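Local coordinates for protein threonine--tRNA ligase catalytic subunit (PDB 3A32) that probably attaches threonine to its tRNA in two steps, activating the amino acid with ATP and then transferring it to the acceptor end, at residues 8-13 against 150-155; 193-198 against 325-330; 201-206 against 264-269; 274-279 against 318-323. All coordinates share one frame; numbering follows the deposited sequence.

How the contacts relate
From the N terminus, contact 1 comes first: helix 9-15 meets the loop between strands 134-143 and 159-170, closing a span of 136 residues. Contact 2 opens only after contact 1 has closed and runs from the loop after helix 174-191 to the end of helix 317-327. Contacts 3 and 4 both fall within that span, one after the other. Contact 3 pairs neighbouring strands 202-207 and 260-268 of the large mixed sheet, and contact 4 lays helix 317-327 against the next strand, 273-284. This helix serves contacts 2 and 4 directly and also touches the residues of contact 1, so the N-terminal helix, the sheet and its flanking helices are tied together.

Contact 1: 8-13 against 150-155; sequences THIDYA and SIYGLL. With SO4 (sulfate ion), chain B.
His9 and Tyr152 are brought together by unlike first torsions: CG of His9 lies between its backbone N and carbonyl carbon (chi1 72°), whereas CG of Tyr152 is anti to its backbone N (chi1 -176°). His9 stands in the first turn of helix 9-15, whose start is a capping box. Thr8 is the N-cap and accepts a weak bond from Ile10 N, while Asp11 OD2 accepts from Thr8 N at 2.9 Å. From this turn the imidazole reaches the irregular loop 150-155. There Leu154 N donates to His9 NE2 at 3.0 Å, nearly straight (173°) and close to the ring plane. At the other nitrogen, ND1, Glu326 of helix 317-327 is bonded. Since NE2 accepts, the ring proton is probably on ND1, facing that carboxylate, and the two bonds together would fix the rotation of the ring.

Apolar groups lie on both faces of the imidazole. Leu155 CD2 lies over one, 4.1 Å from His9 CE1, and CG1 of Ile10 lies over the opposite one near the rim. Gly153 passes close by, with its CA 3.6 Å from His9 NE2; a beta carbon there would run into that nitrogen, and the positive phi of this residue also suits glycine. CD1 of Ile10 bridges Gly153 and the tyrosine, lying 4.0 Å from Tyr152 CE1. The two aromatic rings meet obliquely, with His9 CE1 3.7 Å from Tyr152 CE2, and beyond them the phenolic OH of Tyr152 lies 4.0 Å from the methyl CG2 of Thr8.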
loop_
_atom_site.group_PDB
_atom_site.type_symbol
_atom_site.label_atom_id
_atom_site.label_comp_id
_atom_site.label_asym_id
_atom_site.label_seq_id
_atom_site.Cartn_x
_atom_site.Cartn_y
_atom_site.Cartn_z
ATOM N N THR A 8 7.482 18.501 20.270
ATOM C CA THR A 8 7.272 17.054 20.202
ATOM C C THR A 8 6.953 16.629 18.751
ATOM O O THR A 8 6.777 17.488 17.874
ATOM C CB THR A 8 6.145 16.648 21.169
ATOM O OG1 THR A 8 4.920 17.180 20.685
ATOM C CG2 THR A 8 6.433 17.235 22.606
ATOM N N HIS A 9 6.929 15.307 18.496
ATOM C CA HIS A 9 6.466 14.751 17.240
ATOM C C HIS A 9 5.061 15.268 16.859
ATOM O O HIS A 9 4.730 15.338 15.701
ATOM C CB HIS A 9 6.472 13.214 17.315
ATOM C CG HIS A 9 5.386 12.616 18.180
ATOM N ND1 HIS A 9 5.491 12.493 19.551
ATOM C CD2 HIS A 9 4.181 12.094 17.857
ATOM C CE1 HIS A 9 4.403 11.914 20.034
ATOM N NE2 HIS A 9 3.592 11.662 19.024
ATOM N N ILE A 10 4.240 15.642 17.814
ATOM C CA ILE A 10 2.902 16.246 17.494
ATOM C C ILE A 10 3.074 17.568 16.739
ATOM O O ILE A 10 2.277 17.887 15.849
ATOM C CB ILE A 10 2.021 16.452 18.802
ATOM C CG1 ILE A 10 1.492 15.115 19.323
ATOM C CG2 ILE A 10 0.799 17.356 18.568
ATOM C CD1 ILE A 10 1.212 15.125 20.888
ATOM N N ASP A 11 4.105 18.320 17.114
ATOM C CA ASP A 11 4.486 19.582 16.475
ATOM C C ASP A 11 5.141 19.358 15.105
ATOM O O ASP A 11 4.755 19.971 14.118
ATOM C CB ASP A 11 5.485 20.335 17.387
ATOM C CG ASP A 11 4.845 20.763 18.711
ATOM O OD1 ASP A 11 3.729 21.319 18.660
ATOM O OD2 ASP A 11 5.444 20.551 19.773
ATOM N N TYR A 12 6.156 18.506 15.066
ATOM C CA TYR A 12 6.779 18.121 13.798
ATOM C C TYR A 12 5.790 17.503 12.823
ATOM O O TYR A 12 5.774 17.906 11.662
ATOM C CB TYR A 12 7.927 17.136 14.044
ATOM C CG TYR A 12 9.082 17.747 14.777
ATOM C CD1 TYR A 12 9.795 18.829 14.228
ATOM C CD2 TYR A 12 9.433 17.295 16.028
ATOM C CE1 TYR A 12 10.846 19.389 14.885
ATOM C CE2 TYR A 12 10.492 17.885 16.738
ATOM C CZ TYR A 12 11.194 18.909 16.139
ATOM O OH TYR A 12 12.250 19.445 16.797
ATOM N N ALA A 13 4.961 16.550 13.285
ATOM C CA ALA A 13 4.035 15.890 12.363
ATOM C C ALA A 13 3.096 16.922 11.709
ATOM O O ALA A 13 2.724 16.763 10.565
ATOM C CB ALA A 13 3.225 14.765 13.070
ATOM N N SER A 150 -5.238 7.416 28.058
ATOM C CA SER A 150 -4.047 6.663 27.636
ATOM C C SER A 150 -3.459 7.096 26.281
ATOM O O SER A 150 -2.282 6.822 25.990
ATOM C CB SER A 150 -4.388 5.194 27.575
ATOM O OG SER A 150 -4.644 4.751 28.888
ATOM N N ILE A 151 -4.289 7.752 25.478
ATOM C CA ILE A 151 -3.892 8.254 24.177
ATOM C C ILE A 151 -2.855 9.370 24.244
ATOM O O ILE A 151 -3.000 10.344 25.011
ATOM C CB ILE A 151 -5.146 8.743 23.401
ATOM C CG1 ILE A 151 -5.937 7.531 22.947
ATOM C CG2 ILE A 151 -4.760 9.591 22.181
ATOM C CD1 ILE A 151 -7.407 7.836 23.056
ATOM N N TYR A 152 -1.796 9.203 23.455
ATOM C CA TYR A 152 -0.730 10.202 23.345
ATOM C C TYR A 152 -0.175 10.263 21.926
ATOM O O TYR A 152 0.431 9.318 21.432
ATOM C CB TYR A 152 0.395 10.003 24.394
ATOM C CG TYR A 152 1.399 11.118 24.293
ATOM C CD1 TYR A 152 1.046 12.435 24.628
ATOM C CD2 TYR A 152 2.651 10.895 23.765
ATOM C CE1 TYR A 152 1.929 13.499 24.458
ATOM C CE2 TYR A 152 3.571 11.956 23.618
ATOM C CZ TYR A 152 3.192 13.246 23.958
ATOM O OH TYR A 152 4.091 14.269 23.812
ATOM N N GLY A 153 -0.397 11.383 21.264
ATOM C CA GLY A 153 0.160 11.600 19.948
ATOM C C GLY A 153 0.050 10.410 18.992
ATOM O O GLY A 153 -1.035 9.909 18.742
ATOM N N LEU A 154 1.195 9.990 18.446
ATOM C CA LEU A 154 1.294 8.845 17.547
ATOM C C LEU A 154 1.756 7.611 18.322
ATOM O O LEU A 154 1.779 6.494 17.772
ATOM C CB LEU A 154 2.274 9.140 16.373
ATOM C CG LEU A 154 1.858 10.192 15.327
ATOM C CD1 LEU A 154 3.022 10.482 14.361
ATOM C CD2 LEU A 154 0.597 9.782 14.550
ATOM N N LEU A 155 2.046 7.798 19.603
ATOM C CA LEU A 155 2.707 6.733 20.406
ATOM C C LEU A 155 1.748 5.682 20.890
ATOM O O LEU A 155 2.076 4.502 20.878
ATOM C CB LEU A 155 3.523 7.326 21.563
ATOM C CG LEU A 155 4.558 8.373 21.107
ATOM C CD1 LEU A 155 5.537 8.669 22.243
ATOM C CD2 LEU A 155 5.353 7.952 19.895
HETATM S S SO4 B . 13.301 23.295 14.790
HETATM O O1 SO4 B . 14.217 23.785 13.744
HETATM O O2 SO4 B . 13.574 22.015 15.447
HETATM O O3 SO4 B . 13.454 24.298 15.823
HETATM O O4 SO4 B . 11.955 23.239 14.221
#

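Contact 2: 193-198 against 325-330; sequences FKLGVS and LEHRRG
Arg328 meets Phe193 and Lys194 in a buried, mainly polar contact, a guanidinium bonded to two consecutive backbone carbonyls. It joins the C-terminal end of helix 317-327 to the loop that leaves helix 174-191, at the flank of the class II synthetase core. NH1 donates to Phe193 O at 3.0 Å and lies almost in line with that carbonyl bond. NH2 donates to Lys194 O at 2.7 Å, in a nearly straight bond (171°) that comes from above the carbonyl plane. Both oxygens lie close to the plane of the guanidinium, so the pair fixes its orientation as well as its position. The chain reaches them through a bend at chi2 (-99°), which turns CD.

Leu195 supplies the apolar part. Its CD2 lies over one face of the guanidinium, 3.7 Å from Arg328 NH2, and the same methyl is 3.8 Å from His327 CD2. Helix 317-327, which carries His327 and is followed directly by Arg328, ends in a Schellman motif: Gly330 N bonds to Leu325 O at 2.9 Å, and Arg329, with positive phi, is its C-prime residue.

An alanine in place of Arg328 would probably leave Phe193 O and Lys194 O without these donors and open a gap beside the Leu195 methyl. Tyr324 OH is a further partner of NH1, while Glu421 forms only a long, weak ion pair with NH2. The positive charge is thus met chiefly by neutral oxygens near the end of helix 174-191, where the helix dipole would probably add to their attraction for the guanidinium.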
loop_
_atom_site.group_PDB
_atom_site.type_symbol
_atom_site.label_atom_id
_atom_site.label_comp_id
_atom_site.label_asym_id
_atom_site.label_seq_id
_atom_site.Cartn_x
_atom_site.Cartn_y
_atom_site.Cartn_z
ATOM N N PHE A 193 16.229 4.431 7.548
ATOM C CA PHE A 193 16.182 5.514 8.522
ATOM C C PHE A 193 17.528 6.205 8.791
ATOM O O PHE A 193 17.560 7.240 9.462
ATOM C CB PHE A 193 15.431 5.072 9.796
ATOM C CG PHE A 193 13.941 4.823 9.552
ATOM C CD1 PHE A 193 13.072 5.895 9.302
ATOM C CD2 PHE A 193 13.425 3.538 9.502
ATOM C CE1 PHE A 193 11.666 5.711 9.049
ATOM C CE2 PHE A 193 12.045 3.346 9.248
ATOM C CZ PHE A 193 11.157 4.459 9.025
ATOM N N LYS A 194 18.633 5.668 8.271
ATOM C CA LYS A 194 19.976 6.234 8.584
ATOM C C LYS A 194 20.312 6.296 10.070
ATOM O O LYS A 194 20.921 7.278 10.550
ATOM C CB LYS A 194 20.102 7.639 7.982
ATOM C CG LYS A 194 19.748 7.685 6.492
ATOM C CD LYS A 194 20.747 6.803 5.693
ATOM C CE LYS A 194 22.172 7.376 5.848
ATOM N NZ LYS A 194 23.106 6.730 4.896
ATOM N N LEU A 195 19.910 5.264 10.815
ATOM C CA LEU A 195 20.207 5.174 12.236
ATOM C C LEU A 195 21.268 4.105 12.432
ATOM O O LEU A 195 21.026 2.941 12.160
ATOM C CB LEU A 195 18.958 4.788 13.024
ATOM C CG LEU A 195 17.781 5.782 13.106
ATOM C CD1 LEU A 195 16.558 5.114 13.698
ATOM C CD2 LEU A 195 18.142 7.020 13.876
ATOM N N GLY A 196 22.434 4.475 12.901
ATOM C CA GLY A 196 23.498 3.519 13.180
ATOM C C GLY A 196 23.182 2.472 14.235
ATOM O O GLY A 196 22.685 2.774 15.349
ATOM N N VAL A 197 23.470 1.224 13.884
ATOM C CA VAL A 197 23.224 0.133 14.809
ATOM C C VAL A 197 24.596 -0.440 15.139
ATOM O O VAL A 197 25.210 -1.078 14.296
ATOM C CB VAL A 197 22.316 -0.954 14.192
ATOM C CG1 VAL A 197 22.200 -2.138 15.129
ATOM C CG2 VAL A 197 20.926 -0.371 13.885
ATOM N N SER A 198 25.086 -0.176 16.351
ATOM C CA SER A 198 26.429 -0.674 16.743
ATOM C C SER A 198 26.456 -0.948 18.227
ATOM O O SER A 198 25.460 -0.698 18.922
ATOM C CB SER A 198 27.451 0.416 16.498
ATOM O OG SER A 198 27.210 1.444 17.445
ATOM N N LEU A 325 10.650 11.275 14.747
ATOM C CA LEU A 325 10.526 12.721 14.531
ATOM C C LEU A 325 11.167 13.504 15.695
ATOM O O LEU A 325 11.742 14.544 15.464
ATOM C CB LEU A 325 9.055 13.149 14.305
ATOM C CG LEU A 325 8.429 12.696 12.983
ATOM C CD1 LEU A 325 6.874 12.843 13.050
ATOM C CD2 LEU A 325 9.050 13.489 11.792
ATOM N N GLU A 326 11.063 12.996 16.916
ATOM C CA GLU A 326 11.732 13.611 18.048
ATOM C C GLU A 326 13.240 13.444 18.042
ATOM O O GLU A 326 13.952 14.445 18.083
ATOM C CB GLU A 326 11.066 13.218 19.373
ATOM C CG GLU A 326 9.640 13.879 19.507
ATOM C CD GLU A 326 8.833 13.311 20.698
ATOM O OE1 GLU A 326 9.470 12.603 21.485
ATOM O OE2 GLU A 326 7.586 13.541 20.834
ATOM N N HIS A 327 13.736 12.210 17.899
ATOM C CA HIS A 327 15.172 11.962 17.851
ATOM C C HIS A 327 15.864 12.778 16.738
ATOM O O HIS A 327 16.986 13.244 16.930
ATOM C CB HIS A 327 15.442 10.458 17.695
ATOM C CG HIS A 327 16.895 10.087 17.642
ATOM N ND1 HIS A 327 17.740 10.216 18.724
ATOM C CD2 HIS A 327 17.643 9.568 16.641
ATOM C CE1 HIS A 327 18.948 9.819 18.382
ATOM N NE2 HIS A 327 18.917 9.430 17.120
ATOM N N ARG A 328 15.180 12.971 15.604
ATOM C CA ARG A 328 15.760 13.689 14.449
ATOM C C ARG A 328 15.181 15.065 14.184
ATOM O O ARG A 328 15.408 15.632 13.144
ATOM C CB ARG A 328 15.682 12.849 13.189
ATOM C CG ARG A 328 16.722 11.728 13.197
ATOM C CD ARG A 328 17.942 12.142 12.377
ATOM N NE ARG A 328 19.088 11.241 12.568
ATOM C CZ ARG A 328 19.296 10.128 11.868
ATOM N NH1 ARG A 328 18.396 9.758 10.941
ATOM N NH2 ARG A 328 20.381 9.348 12.124
ATOM N N ARG A 329 14.438 15.601 15.148
ATOM C CA ARG A 329 13.941 16.968 15.067
ATOM C C ARG A 329 13.284 17.272 13.682
ATOM O O ARG A 329 13.564 18.341 13.036
ATOM C CB ARG A 329 15.064 17.966 15.421
ATOM C CG ARG A 329 15.389 18.061 16.962
ATOM C CD ARG A 329 16.621 17.306 17.334
ATOM N NE ARG A 329 16.972 17.493 18.751
ATOM C CZ ARG A 329 17.136 16.523 19.671
ATOM N NH1 ARG A 329 16.987 15.216 19.374
ATOM N NH2 ARG A 329 17.460 16.875 20.919
ATOM N N GLY A 330 12.388 16.369 13.256
ATOM C CA GLY A 330 11.586 16.639 12.113
ATOM C C GLY A 330 12.292 16.322 10.801
ATOM O O GLY A 330 11.730 16.592 9.738
#

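Contact 3: 201-206 against 264-269; sequences TFKVRL and IMMVEE. With SO4 (sulfate ion), chain C.
Lys203 and Ile264 form an antiparallel hydrogen-bonded pair, with Lys203 N bonded to Ile264 O at 2.8 Å and Ile264 N bonded to Lys203 O at 3.0 Å. One step along, Phe202 and Met265 make the non-hydrogen-bonded pair, and beyond it Met266 N donates to Thr201 O at 2.7 Å. CA-H...O contacts from Met265 and Phe202 supplement these bonds.

Among the side chains, the Phe202 ring folds back over its neighbour strand, so that Ile264 O sits 3.6 Å above the plane at the ring centre. Met265 comes to the ring edge, its CE 3.9 Å from Phe202 CD1, and a bend at chi3 (-69°) sets that methyl there. These two residues share the face of the mixed, largely antiparallel sheet of the class II synthetase core that packs on helix 174-191.

On the other face, Met266 SD lies 3.8 Å from Lys203 CE. The polar ends converge here: Glu275 of the adjoining strand forms salt bridges with both Lys203 NZ and Arg205 NH2. A sulfate ion, probably from the crystallisation liquor, bonds to both as well, its O1 2.8 Å from Lys203 NZ and its O4 3.0 Å from Arg205 NH2.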
loop_
_atom_site.group_PDB
_atom_site.type_symbol
_atom_site.label_atom_id
_atom_site.label_comp_id
_atom_site.label_asym_id
_atom_site.label_seq_id
_atom_site.Cartn_x
_atom_site.Cartn_y
_atom_site.Cartn_z
ATOM N N THR A 201 25.122 1.977 20.347
ATOM C CA THR A 201 23.792 2.530 20.122
ATOM C C THR A 201 22.683 1.499 20.291
ATOM O O THR A 201 21.528 1.794 20.090
ATOM C CB THR A 201 23.645 3.176 18.724
ATOM O OG1 THR A 201 23.661 2.153 17.739
ATOM C CG2 THR A 201 24.784 4.158 18.430
ATOM N N PHE A 202 23.017 0.281 20.651
ATOM C CA PHE A 202 22.001 -0.777 20.501
ATOM C C PHE A 202 22.129 -1.807 21.616
ATOM O O PHE A 202 23.235 -2.090 22.074
ATOM C CB PHE A 202 22.038 -1.423 19.096
ATOM C CG PHE A 202 20.684 -1.903 18.610
ATOM C CD1 PHE A 202 19.781 -1.002 17.999
ATOM C CD2 PHE A 202 20.287 -3.236 18.809
ATOM C CE1 PHE A 202 18.533 -1.393 17.611
ATOM C CE2 PHE A 202 19.023 -3.663 18.392
ATOM C CZ PHE A 202 18.130 -2.708 17.759
ATOM N N LYS A 203 20.980 -2.325 22.035
ATOM C CA LYS A 203 20.880 -3.323 23.069
ATOM C C LYS A 203 19.841 -4.387 22.649
ATOM O O LYS A 203 18.782 -4.064 22.087
ATOM C CB LYS A 203 20.464 -2.598 24.384
ATOM C CG LYS A 203 20.286 -3.483 25.566
ATOM C CD LYS A 203 20.549 -2.781 26.914
ATOM C CE LYS A 203 19.511 -1.712 27.186
ATOM N NZ LYS A 203 19.622 -1.099 28.548
ATOM N N VAL A 204 20.128 -5.650 22.935
ATOM C CA VAL A 204 19.184 -6.723 22.714
ATOM C C VAL A 204 18.774 -7.281 24.084
ATOM O O VAL A 204 19.625 -7.715 24.849
ATOM C CB VAL A 204 19.779 -7.848 21.800
ATOM C CG1 VAL A 204 19.082 -9.172 22.044
ATOM C CG2 VAL A 204 19.663 -7.459 20.306
ATOM N N ARG A 205 17.477 -7.279 24.380
ATOM C CA ARG A 205 16.982 -7.762 25.663
ATOM C C ARG A 205 16.160 -9.042 25.496
ATOM O O ARG A 205 15.152 -9.050 24.795
ATOM C CB ARG A 205 16.117 -6.677 26.331
ATOM C CG ARG A 205 15.499 -7.053 27.685
ATOM C CD ARG A 205 14.590 -5.897 28.190
ATOM N NE ARG A 205 15.435 -4.863 28.747
ATOM C CZ ARG A 205 15.381 -3.570 28.447
ATOM N NH1 ARG A 205 14.460 -3.092 27.605
ATOM N NH2 ARG A 205 16.258 -2.747 29.021
ATOM N N LEU A 206 16.537 -10.097 26.206
ATOM C CA LEU A 206 15.761 -11.338 26.171
ATOM C C LEU A 206 14.879 -11.445 27.387
ATOM O O LEU A 206 15.327 -11.149 28.507
ATOM C CB LEU A 206 16.677 -12.555 26.103
ATOM C CG LEU A 206 17.875 -12.583 25.128
ATOM C CD1 LEU A 206 18.583 -13.972 25.130
ATOM C CD2 LEU A 206 17.533 -12.173 23.666
ATOM N N ILE A 264 16.331 -2.676 20.984
ATOM C CA ILE A 264 16.358 -1.462 21.741
ATOM C C ILE A 264 17.502 -0.569 21.282
ATOM O O ILE A 264 18.669 -0.906 21.479
ATOM C CB ILE A 264 16.530 -1.734 23.270
ATOM C CG1 ILE A 264 15.302 -2.445 23.838
ATOM C CG2 ILE A 264 16.687 -0.415 24.019
ATOM C CD1 ILE A 264 15.667 -3.374 24.902
ATOM N N MET A 265 17.167 0.574 20.692
ATOM C CA MET A 265 18.176 1.571 20.397
ATOM C C MET A 265 18.443 2.426 21.639
ATOM O O MET A 265 17.506 2.867 22.298
ATOM C CB MET A 265 17.718 2.462 19.241
ATOM C CG MET A 265 18.746 3.499 18.873
ATOM S SD MET A 265 18.608 3.949 17.148
ATOM C CE MET A 265 19.165 2.427 16.337
ATOM N N MET A 266 19.712 2.656 21.928
ATOM C CA MET A 266 20.156 3.587 22.960
ATOM C C MET A 266 20.416 4.974 22.395
ATOM O O MET A 266 21.234 5.141 21.481
ATOM C CB MET A 266 21.413 3.073 23.655
ATOM C CG MET A 266 21.217 1.719 24.289
ATOM S SD MET A 266 19.784 1.646 25.424
ATOM C CE MET A 266 20.274 2.947 26.610
ATOM N N VAL A 267 19.703 5.968 22.939
ATOM C CA VAL A 267 19.868 7.336 22.497
ATOM C C VAL A 267 20.295 8.245 23.657
ATOM O O VAL A 267 20.136 7.914 24.831
ATOM C CB VAL A 267 18.611 7.890 21.726
ATOM C CG1 VAL A 267 18.139 6.922 20.645
ATOM C CG2 VAL A 267 17.462 8.213 22.655
ATOM N N GLU A 268 20.845 9.398 23.306
ATOM C CA GLU A 268 21.267 10.407 24.287
ATOM C C GLU A 268 20.581 11.772 24.021
ATOM O O GLU A 268 20.472 12.185 22.878
ATOM C CB GLU A 268 22.803 10.512 24.268
ATOM C CG GLU A 268 23.409 11.414 25.332
ATOM C CD GLU A 268 24.900 11.155 25.575
ATOM O OE1 GLU A 268 25.312 9.966 25.645
ATOM O OE2 GLU A 268 25.656 12.156 25.724
ATOM N N GLU A 269 20.089 12.438 25.068
ATOM C CA GLU A 269 19.602 13.831 24.975
ATOM C C GLU A 269 20.764 14.837 24.573
ATOM O O GLU A 269 21.036 15.004 23.347
ATOM C CB GLU A 269 18.883 14.213 26.261
HETATM S S SO4 C . 19.988 -2.992 31.409
HETATM O O1 SO4 C . 20.927 -2.842 30.294
HETATM O O2 SO4 C . 20.143 -4.316 32.005
HETATM O O3 SO4 C . 20.346 -1.976 32.398
HETATM O O4 SO4 C . 18.582 -2.849 30.983
#

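Contact 4: 274-279 against 318-323; sequences KEWQMG and ERFLGV
Trp276 presents a flat indole to helix 317-327, and Val323 meets it tip to tip. The methyl CG1 of Val323 sits over the centre of the five-membered ring, 12° off its normal, in a CH-pi contact 3.3 Å from Trp276 CE2. Met278 CE rests 3.4 Å above the opposite face of the indole, so the ring is wedged between two methyl groups. CG of Trp276 is anti to its backbone N (chi1 171°), and the indole carries its six-membered end to Phe320. There Trp276 CZ2 projects over the centre of the phenyl face, 3.8 Å from Phe320 CE1. Met278 fills the angle between the two aromatic rings: its CE is 3.6 Å from Phe320 CE1, and its sulfur lies at the edge of that ring in a Met-aromatic contact.

Where the side chains stop, water takes over. Water 1 lies in the indole plane, accepts from Trp276 NE1 at 2.8 Å and donates to Gln277 O. Water 2 accepts from Arg319 NH1 at 2.8 Å and from Gln277 N.

An alanine in place of Trp276 would probably open a gap between Val323, Met278 and Phe320 and leave water 1 without the indole N-H.

Strand 306-316 leading into this helix is consistent with motif 3 of class II synthetases, whose helix packs on the antiparallel sheet of the catalytic core.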
loop_
_atom_site.group_PDB
_atom_site.type_symbol
_atom_site.label_atom_id
_atom_site.label_comp_id
_atom_site.label_asym_id
_atom_site.label_seq_id
_atom_site.Cartn_x
_atom_site.Cartn_y
_atom_site.Cartn_z
ATOM N N LYS A 274 18.836 7.054 27.114
ATOM C CA LYS A 274 17.392 6.672 27.070
ATOM C C LYS A 274 17.215 5.449 26.142
ATOM O O LYS A 274 17.901 5.330 25.132
ATOM C CB LYS A 274 16.476 7.806 26.517
ATOM C CG LYS A 274 16.516 9.167 27.233
ATOM C CD LYS A 274 15.769 10.368 26.449
ATOM C CE LYS A 274 14.490 10.973 27.246
ATOM N NZ LYS A 274 14.698 12.068 28.401
ATOM N N GLU A 275 16.307 4.538 26.481
ATOM C CA GLU A 275 16.003 3.435 25.548
ATOM C C GLU A 275 14.911 3.855 24.596
ATOM O O GLU A 275 13.990 4.576 24.988
ATOM C CB GLU A 275 15.534 2.198 26.266
ATOM C CG GLU A 275 16.540 1.611 27.215
ATOM C CD GLU A 275 16.072 0.282 27.746
ATOM O OE1 GLU A 275 14.958 -0.184 27.355
ATOM O OE2 GLU A 275 16.835 -0.296 28.555
ATOM N N TRP A 276 15.041 3.419 23.347
ATOM C CA TRP A 276 13.997 3.566 22.345
ATOM C C TRP A 276 13.650 2.141 21.900
ATOM O O TRP A 276 14.380 1.567 21.077
ATOM C CB TRP A 276 14.504 4.415 21.153
ATOM C CG TRP A 276 13.600 4.473 19.949
ATOM C CD1 TRP A 276 12.347 3.900 19.798
ATOM C CD2 TRP A 276 13.856 5.187 18.731
ATOM N NE1 TRP A 276 11.829 4.187 18.539
ATOM C CE2 TRP A 276 12.718 5.005 17.880
ATOM C CE3 TRP A 276 14.948 5.966 18.269
ATOM C CZ2 TRP A 276 12.645 5.560 16.596
ATOM C CZ3 TRP A 276 14.878 6.512 16.998
ATOM C CH2 TRP A 276 13.733 6.297 16.165
ATOM N N GLN A 277 12.565 1.576 22.439
ATOM C CA GLN A 277 12.172 0.218 22.099
ATOM C C GLN A 277 11.524 0.173 20.722
ATOM O O GLN A 277 10.682 1.024 20.366
ATOM C CB GLN A 277 11.227 -0.415 23.148
ATOM C CG GLN A 277 11.192 -1.989 23.050
ATOM C CD GLN A 277 10.593 -2.643 24.254
ATOM O OE1 GLN A 277 9.441 -3.044 24.206
ATOM N NE2 GLN A 277 11.366 -2.764 25.368
ATOM N N MET A 278 11.935 -0.821 19.945
ATOM C CA MET A 278 11.450 -0.986 18.569
ATOM C C MET A 278 10.651 -2.299 18.444
ATOM O O MET A 278 9.718 -2.509 19.256
ATOM C CB MET A 278 12.615 -0.887 17.581
ATOM C CG MET A 278 13.178 0.500 17.616
ATOM S SD MET A 278 14.679 0.719 16.682
ATOM C CE MET A 278 14.918 2.461 16.865
ATOM N N GLY A 279 11.026 -3.174 17.500
ATOM C CA GLY A 279 10.269 -4.408 17.273
ATOM C C GLY A 279 10.632 -5.489 18.298
ATOM O O GLY A 279 11.383 -5.221 19.238
ATOM N N GLU A 318 3.410 4.123 13.327
ATOM C CA GLU A 318 3.088 5.439 13.903
ATOM C C GLU A 318 3.997 5.750 15.100
ATOM O O GLU A 318 4.589 6.839 15.184
ATOM C CB GLU A 318 1.596 5.481 14.313
ATOM C CG GLU A 318 0.590 5.521 13.159
ATOM C CD GLU A 318 0.391 4.172 12.485
ATOM O OE1 GLU A 318 0.950 3.152 12.932
ATOM O OE2 GLU A 318 -0.321 4.123 11.472
ATOM N N ARG A 319 4.122 4.794 16.026
ATOM C CA ARG A 319 4.930 5.014 17.237
ATOM C C ARG A 319 6.370 5.250 16.838
ATOM O O ARG A 319 6.939 6.285 17.195
ATOM C CB ARG A 319 4.862 3.849 18.197
ATOM C CG ARG A 319 5.602 4.100 19.481
ATOM C CD ARG A 319 5.633 2.881 20.423
ATOM N NE ARG A 319 5.950 3.387 21.768
ATOM C CZ ARG A 319 7.176 3.625 22.258
ATOM N NH1 ARG A 319 8.307 3.319 21.577
ATOM N NH2 ARG A 319 7.273 4.153 23.483
ATOM N N PHE A 320 6.940 4.311 16.064
ATOM C CA PHE A 320 8.291 4.450 15.489
ATOM C C PHE A 320 8.497 5.811 14.871
ATOM O O PHE A 320 9.494 6.411 15.087
ATOM C CB PHE A 320 8.586 3.410 14.378
ATOM C CG PHE A 320 10.033 3.387 13.998
ATOM C CD1 PHE A 320 10.919 2.536 14.655
ATOM C CD2 PHE A 320 10.531 4.284 13.049
ATOM C CE1 PHE A 320 12.302 2.564 14.352
ATOM C CE2 PHE A 320 11.896 4.310 12.731
ATOM C CZ PHE A 320 12.781 3.456 13.387
ATOM N N LEU A 321 7.563 6.235 14.020
ATOM C CA LEU A 321 7.624 7.523 13.335
ATOM C C LEU A 321 7.584 8.687 14.341
ATOM O O LEU A 321 8.333 9.641 14.182
ATOM C CB LEU A 321 6.521 7.633 12.273
ATOM C CG LEU A 321 6.545 8.975 11.538
ATOM C CD1 LEU A 321 7.830 9.118 10.699
ATOM C CD2 LEU A 321 5.285 9.180 10.647
ATOM N N GLY A 322 6.758 8.582 15.376
ATOM C CA GLY A 322 6.696 9.588 16.429
ATOM C C GLY A 322 8.044 9.815 17.100
ATOM O O GLY A 322 8.511 10.951 17.243
ATOM N N VAL A 323 8.658 8.719 17.525
ATOM C CA VAL A 323 9.906 8.784 18.253
ATOM C C VAL A 323 11.002 9.216 17.314
ATOM O O VAL A 323 11.836 10.038 17.730
ATOM C CB VAL A 323 10.280 7.460 18.879
ATOM C CG1 VAL A 323 11.652 7.619 19.677
ATOM C CG2 VAL A 323 9.163 6.987 19.825
HETATM O O HOH W 1 9.434 2.788 18.485
HETATM O O HOH W 2 10.506 3.925 23.147
#